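Local coordinates for protein polyphosphate kinase (Porphyromonas gingivalis, PDB 2O8R) that probably catalyses the reversible transfer of the terminal phosphate of ATP to a growing chain of inorganic polyphosphate, at residues Y378-N383 with V402-K407; H439-L444 with T463-E468. The protein carries 3 engineered substitutions. All blocks are in the same frame, centred on the assembly; numbering follows the deposited sequence.

Contact 1 of 2, residues Y378-N383 with V402-K407; sequences YRVAEN and VFVELK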
ATOM      1  N   TYR A 378      -8.332 -15.943   1.151  1.00 73.66           N
ATOM      2  CA  TYR A 378      -8.839 -15.231   2.336  1.00 69.79           C
ATOM      3  C   TYR A 378      -9.537 -13.926   1.953  1.00 66.66           C
ATOM      4  O   TYR A 378     -10.718 -13.746   2.241  1.00 60.52           O
ATOM      5  CB  TYR A 378      -7.737 -14.959   3.360  1.00 83.38           C
ATOM      6  CG  TYR A 378      -8.182 -14.046   4.494  1.00 95.57           C
ATOM      7  CD1 TYR A 378      -9.136 -14.461   5.420  1.00 98.42           C
ATOM      8  CD2 TYR A 378      -7.643 -12.771   4.641  1.00103.56           C
ATOM      9  CE1 TYR A 378      -9.546 -13.631   6.456  1.00109.16           C
ATOM     10  CE2 TYR A 378      -8.046 -11.931   5.674  1.00111.15           C
ATOM     11  CZ  TYR A 378      -8.998 -12.366   6.580  1.00113.23           C
ATOM     12  OH  TYR A 378      -9.401 -11.533   7.605  1.00112.46           O
ATOM     13  N   ARG A 379      -8.791 -13.038   1.296  1.00 72.56           N
ATOM     14  CA  ARG A 379      -9.322 -11.807   0.719  1.00 62.95           C
ATOM     15  C   ARG A 379      -8.863 -11.664  -0.720  1.00 65.53           C
ATOM     16  O   ARG A 379      -7.882 -12.280  -1.130  1.00 70.01           O
ATOM     17  CB  ARG A 379      -8.790 -10.590   1.476  1.00 71.91           C
ATOM     18  CG  ARG A 379      -9.635 -10.114   2.632  1.00 70.47           C
ATOM     19  CD  ARG A 379      -9.260  -8.695   3.033  1.00 95.25           C
ATOM     20  NE  ARG A 379      -7.840  -8.576   3.358  1.00106.26           N
ATOM     21  CZ  ARG A 379      -7.349  -8.513   4.591  1.00110.25           C
ATOM     22  NH1 ARG A 379      -8.163  -8.546   5.637  1.00119.64           N
ATOM     23  NH2 ARG A 379      -6.040  -8.410   4.779  1.00110.15           N
ATOM     24  N   VAL A 380      -9.583 -10.846  -1.483  1.00 71.24           N
ATOM     25  CA  VAL A 380      -9.020 -10.214  -2.678  1.00 70.34           C
ATOM     26  C   VAL A 380      -8.935  -8.706  -2.428  1.00 64.69           C
ATOM     27  O   VAL A 380      -9.941  -8.001  -2.430  1.00 69.42           O
ATOM     28  CB  VAL A 380      -9.788 -10.558  -3.985  1.00 60.58           C
ATOM     29  CG1 VAL A 380     -11.265 -10.774  -3.712  1.00 72.69           C
ATOM     30  CG2 VAL A 380      -9.565  -9.473  -5.044  1.00 48.35           C
ATOM     31  N   ALA A 381      -7.724  -8.234  -2.153  1.00 68.79           N
ATOM     32  CA  ALA A 381      -7.495  -6.823  -1.861  1.00 65.05           C
ATOM     33  C   ALA A 381      -6.175  -6.332  -2.448  1.00 61.72           C
ATOM     34  O   ALA A 381      -6.094  -5.224  -2.967  1.00 66.56           O
ATOM     35  CB  ALA A 381      -7.522  -6.587  -0.373  1.00 59.55           C
ATOM     36  N   GLU A 382      -5.146  -7.165  -2.355  1.00 66.26           N
ATOM     37  CA  GLU A 382      -3.828  -6.844  -2.872  1.00 51.54           C
ATOM     38  C   GLU A 382      -3.643  -7.552  -4.189  1.00 54.21           C
ATOM     39  O   GLU A 382      -4.229  -8.604  -4.433  1.00 62.92           O
ATOM     40  CB  GLU A 382      -2.736  -7.327  -1.912  1.00 61.53           C
ATOM     41  CG  GLU A 382      -2.663  -6.587  -0.595  1.00 91.39           C
ATOM     42  CD  GLU A 382      -1.752  -5.379  -0.666  1.00115.36           C
ATOM     43  OE1 GLU A 382      -0.520  -5.568  -0.769  1.00112.52           O
ATOM     44  OE2 GLU A 382      -2.268  -4.243  -0.614  1.00126.48           O
ATOM     45  N   ASN A 383      -2.825  -6.950  -5.036  1.00 53.73           N
ATOM     46  CA  ASN A 383      -2.300  -7.587  -6.220  1.00 52.64           C
ATOM     47  C   ASN A 383      -1.353  -8.697  -5.823  1.00 46.37           C
ATOM     48  O   ASN A 383      -0.651  -8.560  -4.838  1.00 45.25           O
ATOM     49  CB  ASN A 383      -1.524  -6.557  -7.031  1.00 53.21           C
ATOM     50  CG  ASN A 383      -2.295  -6.065  -8.206  1.00 60.68           C
ATOM     51  OD1 ASN A 383      -2.618  -6.839  -9.106  1.00 89.28           O
ATOM     52  ND2 ASN A 383      -2.596  -4.772  -8.220  1.00 55.02           N
ATOM     53  N   VAL A 402     -12.816 -17.847  -8.101  1.00 53.19           N
ATOM     54  CA  VAL A 402     -12.161 -17.600  -6.809  1.00 47.26           C
ATOM     55  C   VAL A 402     -13.197 -17.465  -5.697  1.00 47.51           C
ATOM     56  O   VAL A 402     -14.025 -16.550  -5.721  1.00 61.34           O
ATOM     57  CB  VAL A 402     -11.296 -16.333  -6.826  1.00 42.44           C
ATOM     58  CG1 VAL A 402     -10.634 -16.114  -5.479  1.00 39.55           C
ATOM     59  CG2 VAL A 402     -10.253 -16.396  -7.916  1.00 47.14           C
ATOM     60  N   PHE A 403     -13.141 -18.383  -4.730  1.00 58.87           N
ATOM     61  CA  PHE A 403     -14.061 -18.392  -3.594  1.00 44.80           C
ATOM     62  C   PHE A 403     -13.408 -17.725  -2.434  1.00 54.91           C
ATOM     63  O   PHE A 403     -12.403 -18.220  -1.925  1.00 64.32           O
ATOM     64  CB  PHE A 403     -14.461 -19.818  -3.216  1.00 53.55           C
ATOM     65  CG  PHE A 403     -15.320 -20.476  -4.242  1.00 51.53           C
ATOM     66  CD1 PHE A 403     -16.694 -20.464  -4.117  1.00 62.96           C
ATOM     67  CD2 PHE A 403     -14.754 -21.064  -5.364  1.00 39.17           C
ATOM     68  CE1 PHE A 403     -17.493 -21.046  -5.091  1.00 83.05           C
ATOM     69  CE2 PHE A 403     -15.544 -21.640  -6.333  1.00 61.11           C
ATOM     70  CZ  PHE A 403     -16.916 -21.634  -6.197  1.00 60.60           C
ATOM     71  N   VAL A 404     -13.989 -16.601  -2.021  1.00 63.99           N
ATOM     72  CA  VAL A 404     -13.386 -15.721  -1.019  1.00 84.21           C
ATOM     73  C   VAL A 404     -14.202 -15.713   0.269  1.00 91.65           C
ATOM     74  O   VAL A 404     -15.398 -15.369   0.260  1.00 92.79           O
ATOM     75  CB  VAL A 404     -13.275 -14.260  -1.533  1.00 88.51           C
ATOM     76  CG1 VAL A 404     -12.453 -13.420  -0.575  1.00 94.55           C
ATOM     77  CG2 VAL A 404     -12.682 -14.207  -2.931  1.00 84.47           C
ATOM     78  N   GLU A 405     -13.546 -16.056   1.377  1.00 91.76           N
ATOM     79  CA  GLU A 405     -14.227 -16.206   2.668  1.00100.83           C
ATOM     80  C   GLU A 405     -14.639 -14.915   3.384  1.00106.59           C
ATOM     81  O   GLU A 405     -15.196 -14.977   4.482  1.00102.36           O
ATOM     82  CB  GLU A 405     -13.402 -17.068   3.625  1.00 98.32           C
ATOM     83  CG  GLU A 405     -11.994 -16.567   3.906  1.00 99.82           C
ATOM     84  CD  GLU A 405     -11.316 -17.303   5.061  1.00 99.59           C
ATOM     85  OE1 GLU A 405     -11.758 -17.144   6.222  1.00 79.55           O
ATOM     86  OE2 GLU A 405     -10.327 -18.027   4.809  1.00105.38           O
ATOM     87  N   LEU A 406     -14.384 -13.757   2.778  1.00111.78           N
ATOM     88  CA  LEU A 406     -14.631 -12.501   3.474  1.00110.91           C
ATOM     89  C   LEU A 406     -16.093 -12.027   3.456  1.00124.57           C
ATOM     90  O   LEU A 406     -16.984 -12.736   2.972  1.00124.20           O
ATOM     91  CB  LEU A 406     -13.660 -11.403   3.039  1.00105.98           C
ATOM     92  CG  LEU A 406     -13.174 -10.641   4.277  1.00108.63           C
ATOM     93  CD1 LEU A 406     -12.068 -11.411   5.013  1.00 65.37           C
ATOM     94  CD2 LEU A 406     -12.780  -9.193   3.961  1.00110.16           C
ATOM     95  N   LYS A 407     -16.311 -10.811   3.961  1.00133.46           N
ATOM     96  CA  LYS A 407     -17.576 -10.431   4.596  1.00139.61           C
ATOM     97  C   LYS A 407     -18.507  -9.499   3.812  1.00140.15           C
ATOM     98  O   LYS A 407     -18.279  -9.193   2.635  1.00142.43           O
ATOM     99  CB  LYS A 407     -17.292  -9.799   5.974  1.00135.45           C
ATOM    100  CG  LYS A 407     -16.122 -10.403   6.742  1.00121.67           C
ATOM    101  CD  LYS A 407     -16.465 -11.746   7.356  1.00104.18           C
ATOM    102  CE  LYS A 407     -15.206 -12.451   7.827  1.00111.10           C
ATOM    103  NZ  LYS A 407     -15.490 -13.407   8.929  1.00130.46           N
TER

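Contact 2 of 2, residues H439-L444 with T463-E468; sequences HAKTAL and TGNFNE. With SO4 (sulfate ion), chain F.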
ATOM      1  N   HIS A 439     -13.108 -21.437   5.043  1.00 70.93           N
ATOM      2  CA  HIS A 439     -11.764 -21.318   5.566  1.00 70.60           C
ATOM      3  C   HIS A 439     -10.821 -22.275   4.839  1.00 68.03           C
ATOM      4  O   HIS A 439      -9.607 -22.138   4.935  1.00 76.76           O
ATOM      5  CB  HIS A 439     -11.771 -21.561   7.074  1.00 65.99           C
ATOM      6  CG  HIS A 439     -10.472 -21.258   7.740  1.00 44.78           C
ATOM      7  ND1 HIS A 439      -9.584 -22.241   8.118  1.00 64.13           N
ATOM      8  CD2 HIS A 439      -9.898 -20.082   8.081  1.00 67.94           C
ATOM      9  CE1 HIS A 439      -8.525 -21.684   8.673  1.00 53.09           C
ATOM     10  NE2 HIS A 439      -8.691 -20.375   8.666  1.00 70.87           N
ATOM     11  N   ALA A 440     -11.394 -23.228   4.104  1.00 64.12           N
ATOM     12  CA  ALA A 440     -10.638 -24.212   3.316  1.00 67.03           C
ATOM     13  C   ALA A 440      -9.537 -23.589   2.453  1.00 66.35           C
ATOM     14  O   ALA A 440      -9.713 -22.518   1.879  1.00 72.70           O
ATOM     15  CB  ALA A 440     -11.588 -25.004   2.449  1.00 64.96           C
ATOM     16  N   LYS A 441      -8.399 -24.263   2.369  1.00 72.24           N
ATOM     17  CA  LYS A 441      -7.250 -23.737   1.633  1.00 61.19           C
ATOM     18  C   LYS A 441      -6.896 -24.674   0.469  1.00 61.94           C
ATOM     19  O   LYS A 441      -5.910 -25.411   0.533  1.00 65.72           O
ATOM     20  CB  LYS A 441      -6.043 -23.581   2.567  1.00 65.01           C
ATOM     21  CG  LYS A 441      -6.337 -23.060   3.980  1.00 61.94           C
ATOM     22  CD  LYS A 441      -6.466 -21.555   3.975  1.00 89.94           C
ATOM     23  CE  LYS A 441      -6.580 -20.994   5.373  1.00 93.77           C
ATOM     24  NZ  LYS A 441      -6.848 -19.534   5.318  1.00 96.90           N
ATOM     25  N   THR A 442      -7.705 -24.643  -0.588  1.00 48.45           N
ATOM     26  CA  THR A 442      -7.543 -25.551  -1.715  1.00 62.19           C
ATOM     27  C   THR A 442      -7.486 -24.833  -3.061  1.00 62.37           C
ATOM     28  O   THR A 442      -8.122 -23.800  -3.249  1.00 70.27           O
ATOM     29  CB  THR A 442      -8.700 -26.565  -1.788  1.00 60.12           C
ATOM     30  OG1 THR A 442      -9.923 -25.859  -2.010  1.00 91.70           O
ATOM     31  CG2 THR A 442      -8.829 -27.360  -0.495  1.00 83.46           C
ATOM     32  N   ALA A 443      -6.719 -25.395  -3.992  1.00 61.46           N
ATOM     33  CA  ALA A 443      -6.758 -24.983  -5.396  1.00 48.02           C
ATOM     34  C   ALA A 443      -7.051 -26.209  -6.259  1.00 58.65           C
ATOM     35  O   ALA A 443      -6.861 -27.350  -5.825  1.00 54.61           O
ATOM     36  CB  ALA A 443      -5.455 -24.337  -5.807  1.00 43.45           C
ATOM     37  N   LEU A 444      -7.517 -25.982  -7.482  1.00 55.25           N
ATOM     38  CA  LEU A 444      -7.939 -27.085  -8.333  1.00 57.83           C
ATOM     39  C   LEU A 444      -7.711 -26.777  -9.783  1.00 50.82           C
ATOM     40  O   LEU A 444      -8.238 -25.798 -10.293  1.00 57.42           O
ATOM     41  CB  LEU A 444      -9.425 -27.375  -8.141  1.00 45.51           C
ATOM     42  CG  LEU A 444      -9.988 -28.529  -8.958  1.00 49.30           C
ATOM     43  CD1 LEU A 444      -9.381 -29.871  -8.538  1.00 47.15           C
ATOM     44  CD2 LEU A 444     -11.485 -28.558  -8.814  1.00 43.01           C
ATOM     45  N   THR A 463      -2.356 -26.181   4.754  1.00 48.13           N
ATOM     46  CA  THR A 463      -2.627 -25.775   6.132  1.00 52.18           C
ATOM     47  C   THR A 463      -2.729 -24.264   6.290  1.00 52.01           C
ATOM     48  O   THR A 463      -3.245 -23.783   7.294  1.00 57.15           O
ATOM     49  CB  THR A 463      -1.560 -26.301   7.094  1.00 51.51           C
ATOM     50  OG1 THR A 463      -0.292 -25.726   6.759  1.00 58.55           O
ATOM     51  CG2 THR A 463      -1.467 -27.801   6.977  1.00 53.86           C
ATOM     52  N   GLY A 464      -2.225 -23.520   5.307  1.00 46.96           N
ATOM     53  CA  GLY A 464      -2.424 -22.076   5.258  1.00 55.98           C
ATOM     54  C   GLY A 464      -2.597 -21.538   3.849  1.00 67.61           C
ATOM     55  O   GLY A 464      -2.763 -22.300   2.904  1.00 66.25           O
ATOM     56  N   ASN A 465      -2.540 -20.214   3.715  1.00 79.93           N
ATOM     57  CA  ASN A 465      -2.742 -19.534   2.435  1.00 69.49           C
ATOM     58  C   ASN A 465      -1.546 -19.678   1.495  1.00 76.46           C
ATOM     59  O   ASN A 465      -0.417 -19.850   1.952  1.00 85.26           O
ATOM     60  CB  ASN A 465      -3.077 -18.058   2.672  1.00 59.38           C
ATOM     61  CG  ASN A 465      -4.334 -17.866   3.520  1.00 78.12           C
ATOM     62  OD1 ASN A 465      -4.448 -18.402   4.622  1.00 96.90           O
ATOM     63  ND2 ASN A 465      -5.279 -17.089   3.006  1.00 98.21           N
ATOM     64  N   PHE A 466      -1.799 -19.627   0.184  1.00 82.72           N
ATOM     65  CA  PHE A 466      -0.740 -19.814  -0.822  1.00 81.69           C
ATOM     66  C   PHE A 466       0.051 -18.523  -0.985  1.00 93.01           C
ATOM     67  O   PHE A 466       1.256 -18.529  -1.272  1.00 89.80           O
ATOM     68  CB  PHE A 466      -1.322 -20.197  -2.189  1.00 64.55           C
ATOM     69  CG  PHE A 466      -2.155 -21.450  -2.191  1.00 67.60           C
ATOM     70  CD1 PHE A 466      -1.586 -22.688  -1.898  1.00 55.18           C
ATOM     71  CD2 PHE A 466      -3.507 -21.397  -2.524  1.00 53.82           C
ATOM     72  CE1 PHE A 466      -2.350 -23.843  -1.916  1.00 46.36           C
ATOM     73  CE2 PHE A 466      -4.284 -22.557  -2.548  1.00 52.38           C
ATOM     74  CZ  PHE A 466      -3.707 -23.779  -2.249  1.00 50.53           C
ATOM     75  N   ASN A 467      -0.663 -17.417  -0.814  1.00 99.34           N
ATOM     76  CA  ASN A 467      -0.110 -16.090  -0.949  1.00103.24           C
ATOM     77  C   ASN A 467       0.650 -15.671   0.310  1.00115.02           C
ATOM     78  O   ASN A 467       0.034 -15.396   1.344  1.00122.80           O
ATOM     79  CB  ASN A 467      -1.256 -15.115  -1.214  1.00100.69           C
ATOM     80  CG  ASN A 467      -0.791 -13.822  -1.838  1.00100.75           C
ATOM     81  OD1 ASN A 467       0.186 -13.800  -2.591  1.00 85.21           O
ATOM     82  ND2 ASN A 467      -1.498 -12.729  -1.540  1.00 75.47           N
ATOM     83  N   GLU A 468       1.981 -15.633   0.229  1.00114.52           N
ATOM     84  CA  GLU A 468       2.815 -15.125   1.329  1.00107.48           C
ATOM     85  C   GLU A 468       2.781 -13.590   1.392  1.00120.27           C
ATOM     86  O   GLU A 468       3.353 -12.917   0.526  1.00131.42           O
ATOM     87  CB  GLU A 468       4.254 -15.609   1.170  1.00 87.62           C
ATOM     88  CG  GLU A 468       5.239 -14.943   2.113  1.00 89.38           C
ATOM     89  CD  GLU A 468       6.654 -15.463   1.950  1.00 99.85           C
ATOM     90  OE1 GLU A 468       7.059 -15.760   0.805  1.00102.51           O
ATOM     91  OE2 GLU A 468       7.366 -15.574   2.971  1.00 69.99           O
TER
HETATM   92  S   SO4 F 707      -5.693 -18.971   9.474  1.00 81.62           S
HETATM   93  O1  SO4 F 707      -4.323 -18.500   9.663  1.00 92.46           O
HETATM   94  O2  SO4 F 707      -6.471 -18.677  10.687  1.00 68.92           O
HETATM   95  O3  SO4 F 707      -6.287 -18.286   8.327  1.00102.70           O
HETATM   96  O4  SO4 F 707      -5.681 -20.395   9.151  1.00 68.69           O

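Contact 1 of 2, residues Y378-N383 with V402-K407
Tyr378 and Glu405 bring the two backbones closest, their CA atoms 5.5 Å apart, just where parallel strands 370-377 and 399-404 give way to loops. No hydrogen bond joins the segments here; beyond Val380 the loop 378-383 leaves its neighbour, and side chains make the contact. CD1 of Leu406 lies over one face of the Tyr378 ring, 4.0 Å from the ring centroid and 28° off the normal, a CH-pi contact displaced toward CZ. The carboxylate of Glu405 comes to the edge of the same ring, its CD 3.6 Å from Tyr378 CD1 and its plane turned 77° from the ring. Tyr378 CG is anti to the backbone N (chi1 171°), and although CB points away, the ring comes back to both partners. Leu406 also serves Arg379: its CD2 touches the aliphatic Arg379 CG at 3.5 Å, while the guanidinium turns one face to Tyr378 CE2. Arg379 is a predicted magnesium ligand, so Leu406 and Tyr378 border a probable part of the active site. Farther along the loop, Val404 CG2 meets Val380 CG1 at 3.8 Å, the two side chains at about a right angle. Helix 416-425 packs on Val380 through Leu418, Ser419 and Met422, while strand 428-431 flanks Val404, Ile429 touching its side chain and Val430 bonding its backbone.

Contact 2 of 2, residues H439-L444 with T463-E468
Lys441 reaches across to Asn465 in the phospholipase D-like C-terminal domain of this PPK1 enzyme, beside His439, the predicted phosphohistidine. His439 and Lys441 form the HxK pair of the phospholipase D fold, and Asn465, on the loop after strand 457-462, probably corresponds to the asparagine that follows that pair in PLD-related sites. Lys441 CB lies 3.5 Å from Gly464 O; chi2 (-81°) then turns CD aside, and the rest of the chain runs extended. At its end NZ donates to Asn465 OD1 at 2.7 Å, approaching from above the amide plane, 36° out of it, as the two side chains cross. The same ammonium has a weak bond to sulfate O3 and a weak, long ion pair with Glu405. On its way Lys441 CE lies over one face of the His439 imidazole, offset toward the rim, while the sulfate sits at the edge of that ring. His439 NE2 makes a weak bond to sulfate O3, and on the other nitrogen ND1 is bonded to Glu628, which fixes the turn of the ring. The sulfate, probably from the crystallisation liquor, is also bound by His597 and Arg599, consistent with a phosphate-binding pocket. Phe466 takes the apolar end of the contact, its ring edge directed at the backbone of Thr442 and Ala443. Leu460 of strand 457-462 packs on both Phe466 and Ala443, whose own contact is Phe466 CE2 to Ala443 CB at 3.9 Å.

Overall arrangement
Contact 1 closes before contact 2 opens along the chain, both within C-terminal domain 1, and their centres lie 11 Å apart. They share one mixed sheet: strand 370-377 runs parallel to 399-404 on one side and antiparallel to 442-447 on the other, and 442-447 pairs in turn with 457-462. The two contacts touch directly, Tyr378 CB lying 3.3 Å from Asn465 ND2 and Glu405 OE2 3.7 Å from His439 CA. The loop that leaves strand 370-377 and the one that leads into 442-447 thus bring a predicted magnesium ligand and the predicted phosphohistidine to one region of the sheet, consistent with a single site for phosphate transfer.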